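Local coordinates for protein LS-24 (Lathyrus sativus, PDB 3LP9) that is a seed albumin that probably binds hemin as a monomer and spermine as a dimer, and may act in oxidative stress response and polyamine biosynthesis, at residues A122-T127 and V186-D191; E131-K136 and S160-F165. One frame throughout, in Å; residues are numbered along the deposited sequence.

Interaction 1: residues A122-T127 and V186-D191; sequences AAYRST and VYFFKD
Y124 and V186 mark the nearest approach of two backbones that do not pair: their CA atoms lie 7.6 Å apart, no hydrogen bond joins strand 122-125 to strand 185-190, and side chains alone bridge the gap. Y124 carries its side of the contact. Its CG sits between the backbone N and the carbonyl carbon (chi1 65°), and the ring reaches across to V186 and F188, which have one residue between them on the partner strand. V186 lies against one face of this ring. Its CG1 is 3.7 Å from the Y124 ring centroid and 16° off the ring normal, a CH-pi contact, with V186 CG1 closest to Y124 CG at 3.6 Å. The other branch, V186 CG2, sits over the same face, nearer its rim, 3.8 Å from Y124 CE2. F188 meets the ring elsewhere: F188 CZ touches Y124 CE1 at 3.5 Å. The two aromatic rings meet obliquely, their planes at 86°. Their centroids are 5.6 Å apart. F188 extends the cluster by an edge-to-face contact with F165. The contact is buried and apolar, while the one polar atom of the Y124 side chain is satisfied beyond it, through a hydrogen bond between Y124 OH and Y162 OH. A sodium ion lies about 4 Å from the Y124 side chain, in the central channel. Packing of this kind joins the innermost strand of one four-stranded blade to the second strand of the next, in the four-bladed beta-propeller of the hemopexin fold.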
# COMPACT_ATOMS: atom_id res chain seq x y z
N ALA A 122 -18.38 -0.42 -0.01
CA ALA A 122 -19.00 0.36 -1.03
C ALA A 122 -19.28 1.80 -0.57
O ALA A 122 -19.27 2.06 0.64
CB ALA A 122 -20.34 -0.32 -1.42
N ALA A 123 -19.63 2.68 -1.53
CA ALA A 123 -19.83 4.10 -1.27
C ALA A 123 -20.48 4.75 -2.46
O ALA A 123 -20.29 4.32 -3.57
CB ALA A 123 -18.51 4.78 -1.02
N TYR A 124 -21.20 5.85 -2.22
CA TYR A 124 -21.80 6.64 -3.27
C TYR A 124 -21.91 8.06 -2.81
O TYR A 124 -21.98 8.34 -1.61
CB TYR A 124 -23.22 6.14 -3.69
CG TYR A 124 -24.32 6.21 -2.66
CD1 TYR A 124 -24.59 5.13 -1.79
CD2 TYR A 124 -25.14 7.35 -2.56
CE1 TYR A 124 -25.67 5.21 -0.83
CE2 TYR A 124 -26.16 7.43 -1.63
CZ TYR A 124 -26.44 6.34 -0.77
OH TYR A 124 -27.51 6.49 0.14
N ARG A 125 -21.92 8.95 -3.80
CA ARG A 125 -21.98 10.41 -3.68
C ARG A 125 -23.40 10.90 -3.41
O ARG A 125 -24.28 10.70 -4.21
CB ARG A 125 -21.45 11.01 -4.99
CG ARG A 125 -21.35 12.54 -5.02
CD ARG A 125 -20.44 12.97 -3.86
NE ARG A 125 -19.99 14.32 -4.00
CZ ARG A 125 -20.66 15.38 -3.59
NH1 ARG A 125 -21.84 15.28 -3.03
NH2 ARG A 125 -20.11 16.56 -3.75
N SER A 126 -23.64 11.55 -2.29
CA SER A 126 -24.97 12.14 -2.08
C SER A 126 -25.15 13.34 -3.03
O SER A 126 -24.17 13.94 -3.46
CB SER A 126 -25.08 12.61 -0.63
OG SER A 126 -26.25 13.43 -0.42
N THR A 127 -26.40 13.68 -3.34
CA THR A 127 -26.69 14.82 -4.21
C THR A 127 -26.50 16.04 -3.31
O THR A 127 -26.39 17.21 -3.76
CB THR A 127 -28.20 14.81 -4.75
OG1 THR A 127 -29.09 14.52 -3.68
CG2 THR A 127 -28.40 13.80 -5.81
N VAL A 186 -29.74 5.47 -6.94
CA VAL A 186 -28.48 4.85 -6.52
C VAL A 186 -28.53 3.41 -6.92
O VAL A 186 -29.60 2.82 -6.92
CB VAL A 186 -28.20 5.02 -4.97
CG1 VAL A 186 -26.80 4.55 -4.65
CG2 VAL A 186 -28.38 6.46 -4.55
N TYR A 187 -27.38 2.89 -7.33
CA TYR A 187 -27.23 1.52 -7.71
C TYR A 187 -26.38 0.84 -6.68
O TYR A 187 -25.34 1.34 -6.29
CB TYR A 187 -26.59 1.37 -9.11
CG TYR A 187 -27.45 1.76 -10.27
CD1 TYR A 187 -28.51 0.96 -10.66
CD2 TYR A 187 -27.21 2.95 -10.97
CE1 TYR A 187 -29.33 1.33 -11.73
CE2 TYR A 187 -27.99 3.33 -12.04
CZ TYR A 187 -29.06 2.53 -12.40
OH TYR A 187 -29.86 2.92 -13.42
N PHE A 188 -26.82 -0.34 -6.24
CA PHE A 188 -26.11 -1.20 -5.26
C PHE A 188 -25.91 -2.51 -5.94
O PHE A 188 -26.83 -3.04 -6.57
CB PHE A 188 -26.94 -1.41 -3.94
CG PHE A 188 -27.12 -0.16 -3.13
CD1 PHE A 188 -26.18 0.18 -2.12
CD2 PHE A 188 -28.18 0.72 -3.38
CE1 PHE A 188 -26.31 1.38 -1.42
CE2 PHE A 188 -28.31 1.89 -2.66
CZ PHE A 188 -27.36 2.21 -1.67
N PHE A 189 -24.69 -3.05 -5.83
CA PHE A 189 -24.40 -4.36 -6.43
C PHE A 189 -24.00 -5.34 -5.33
O PHE A 189 -23.45 -4.95 -4.27
CB PHE A 189 -23.25 -4.27 -7.45
CG PHE A 189 -23.47 -3.25 -8.56
CD1 PHE A 189 -24.48 -3.42 -9.53
CD2 PHE A 189 -22.65 -2.12 -8.65
CE1 PHE A 189 -24.67 -2.48 -10.54
CE2 PHE A 189 -22.82 -1.16 -9.67
CZ PHE A 189 -23.84 -1.36 -10.64
N LYS A 190 -24.26 -6.60 -5.61
CA LYS A 190 -23.95 -7.68 -4.70
C LYS A 190 -24.07 -8.93 -5.52
O LYS A 190 -25.16 -9.26 -6.07
CB LYS A 190 -24.93 -7.71 -3.53
CG LYS A 190 -24.64 -8.82 -2.59
CD LYS A 190 -24.43 -8.22 -1.26
CE LYS A 190 -24.26 -9.28 -0.23
NZ LYS A 190 -24.42 -8.69 1.11
N ASP A 191 -22.94 -9.61 -5.66
CA ASP A 191 -22.85 -10.81 -6.53
C ASP A 191 -23.38 -10.47 -7.92
O ASP A 191 -22.92 -9.51 -8.52
CB ASP A 191 -23.59 -12.03 -5.92
CG ASP A 191 -23.33 -12.16 -4.42
OD1 ASP A 191 -22.14 -12.02 -4.03
OD2 ASP A 191 -24.31 -12.34 -3.64

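Interaction 2: residues E131-K136 and S160-F165; sequences EVYLFK and SGYPCF
Y162 reaches Y133 and F135 across a wide backbone gap: the nearest CA atoms, those of Y133 and G161, are still 10.7 Å apart. Strand 131-136 runs extended, whereas 160-165 is irregular, with a 3-10 segment at 163-165, and no hydrogen bond links them. The Y162 side chain spans the distance, with CG anti to the carbonyl carbon (chi1 -60°), and its phenol end arrives between Y133 and F135, which are separated by one residue and so lie on the same face of the strand. The hydroxyl does much of the touching. Y162 OH is 3.3 Å from Y133 CD1, and on the other flank Y162 OH is 3.4 Å from F135 CZ, so the oxygen is wedged between two aromatic side chains. Further back, the phenol ring itself meets F135: Y162 CZ lies at the edge of the F135 ring, in its plane, 3.6 Å from F135 CZ, and Y162 CE2 is likewise 3.6 Å from F135 CE1. The ring planes are inclined at 55° with centroids 5.4 Å apart, an oblique aromatic pair. The polar partner of Y162 OH is Y124 on the adjoining strand, and Y140 meets the Y162 ring edge-to-face, which would help to fix its tilt. Behind the ring, the backbone of Y162 is held in a tight turn by F165 N donating to Y162 O at 2.8 Å. Here the link that leaves the outermost strand of the blade is pinned back onto the blade's second strand, as expected of a hemopexin-type propeller, where a short helix follows the last strand of a blade and leads the chain to the next.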
# COMPACT_ATOMS: atom_id res chain seq x y z
N GLU A 131 -21.67 15.51 0.89
CA GLU A 131 -21.95 14.29 1.65
C GLU A 131 -21.78 12.97 0.87
O GLU A 131 -21.92 12.93 -0.33
CB GLU A 131 -23.30 14.39 2.35
CG GLU A 131 -23.35 15.50 3.42
CD GLU A 131 -24.69 15.63 4.07
OE1 GLU A 131 -25.43 14.63 4.12
OE2 GLU A 131 -25.03 16.75 4.52
N VAL A 132 -21.39 11.91 1.58
CA VAL A 132 -21.03 10.58 1.01
C VAL A 132 -21.54 9.51 2.00
O VAL A 132 -21.49 9.72 3.22
CB VAL A 132 -19.49 10.37 0.78
CG1 VAL A 132 -19.19 9.06 0.11
CG2 VAL A 132 -18.88 11.47 -0.01
N TYR A 133 -22.07 8.42 1.48
CA TYR A 133 -22.41 7.24 2.28
C TYR A 133 -21.46 6.13 1.99
O TYR A 133 -21.25 5.77 0.85
CB TYR A 133 -23.84 6.78 2.02
CG TYR A 133 -24.86 7.87 2.31
CD1 TYR A 133 -25.59 7.90 3.52
CD2 TYR A 133 -25.07 8.90 1.39
CE1 TYR A 133 -26.50 8.91 3.77
CE2 TYR A 133 -25.95 9.91 1.63
CZ TYR A 133 -26.66 9.92 2.81
OH TYR A 133 -27.56 10.94 3.02
N LEU A 134 -20.91 5.56 3.04
CA LEU A 134 -19.97 4.46 2.91
C LEU A 134 -20.48 3.22 3.67
O LEU A 134 -21.04 3.35 4.74
CB LEU A 134 -18.55 4.94 3.37
CG LEU A 134 -18.02 6.22 2.69
CD1 LEU A 134 -18.47 7.45 3.53
CD2 LEU A 134 -16.57 6.32 2.46
N PHE A 135 -20.19 2.02 3.14
CA PHE A 135 -20.67 0.76 3.69
C PHE A 135 -19.54 -0.20 4.00
O PHE A 135 -18.64 -0.36 3.19
CB PHE A 135 -21.68 0.08 2.71
CG PHE A 135 -22.89 0.95 2.41
CD1 PHE A 135 -24.08 0.79 3.13
CD2 PHE A 135 -22.82 1.98 1.45
CE1 PHE A 135 -25.17 1.60 2.87
CE2 PHE A 135 -23.91 2.85 1.19
CZ PHE A 135 -25.08 2.65 1.90
N LYS A 136 -19.62 -0.86 5.17
CA LYS A 136 -18.67 -1.90 5.56
C LYS A 136 -19.48 -2.95 6.29
O LYS A 136 -20.07 -2.67 7.33
CB LYS A 136 -17.54 -1.36 6.46
CG LYS A 136 -16.51 -2.42 6.91
CD LYS A 136 -16.00 -3.27 5.72
CE LYS A 136 -14.95 -4.23 6.14
NZ LYS A 136 -13.66 -3.61 6.59
N SER A 160 -31.39 0.19 9.84
CA SER A 160 -31.78 1.43 10.51
C SER A 160 -31.87 2.62 9.52
O SER A 160 -32.63 3.57 9.72
CB SER A 160 -30.83 1.75 11.67
OG SER A 160 -29.67 2.44 11.20
N GLY A 161 -31.12 2.55 8.42
CA GLY A 161 -30.97 3.69 7.54
C GLY A 161 -31.61 3.46 6.20
O GLY A 161 -32.05 4.42 5.58
N TYR A 162 -31.69 2.21 5.76
CA TYR A 162 -32.29 1.83 4.45
C TYR A 162 -33.41 0.79 4.64
O TYR A 162 -33.18 -0.42 4.37
CB TYR A 162 -31.21 1.25 3.51
CG TYR A 162 -30.11 2.22 3.25
CD1 TYR A 162 -30.14 3.04 2.10
CD2 TYR A 162 -29.10 2.43 4.19
CE1 TYR A 162 -29.18 4.02 1.88
CE2 TYR A 162 -28.13 3.38 3.97
CZ TYR A 162 -28.16 4.18 2.82
OH TYR A 162 -27.22 5.17 2.62
N PRO A 163 -34.60 1.22 5.07
CA PRO A 163 -35.70 0.26 5.29
C PRO A 163 -36.01 -0.57 4.02
O PRO A 163 -36.40 -1.74 4.07
CB PRO A 163 -36.89 1.16 5.70
CG PRO A 163 -36.21 2.42 6.30
CD PRO A 163 -35.08 2.61 5.28
N CYS A 164 -35.77 0.03 2.87
CA CYS A 164 -36.04 -0.65 1.62
C CYS A 164 -35.15 -1.90 1.45
O CYS A 164 -35.44 -2.77 0.61
CB CYS A 164 -35.85 0.32 0.45
SG CYS A 164 -34.20 1.12 0.28
N PHE A 165 -34.07 -1.98 2.27
CA PHE A 165 -33.10 -3.10 2.21
C PHE A 165 -33.43 -4.24 3.18
O PHE A 165 -32.83 -5.29 3.09
CB PHE A 165 -31.67 -2.62 2.44
CG PHE A 165 -31.03 -1.95 1.22
CD1 PHE A 165 -31.53 -2.18 -0.06
CD2 PHE A 165 -29.90 -1.14 1.37
CE1 PHE A 165 -30.92 -1.56 -1.18
CE2 PHE A 165 -29.28 -0.55 0.28
CZ PHE A 165 -29.78 -0.76 -1.00

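Overall arrangement
Interactions 1 and 2 lie with centres about 9 Å apart and both reach one four-stranded antiparallel sheet, the blade in which strands 122-125 and 131-136 are neighbours. Along the chain, interaction 2 is nested inside the loop closed by interaction 1: both its segments fall between 122-127 and 186-191. They touch directly. A122 O is 2.7 Å from F135 N, a probable hydrogen bond within the sheet, and Y124 O packs 3.4 Å from V132 CG1. Interaction 2 thus ties a blade to its own exit link, whereas interaction 1 ties that blade to the next one, so that aromatic side chains run from near the ion-bearing central channel outward to the exit link.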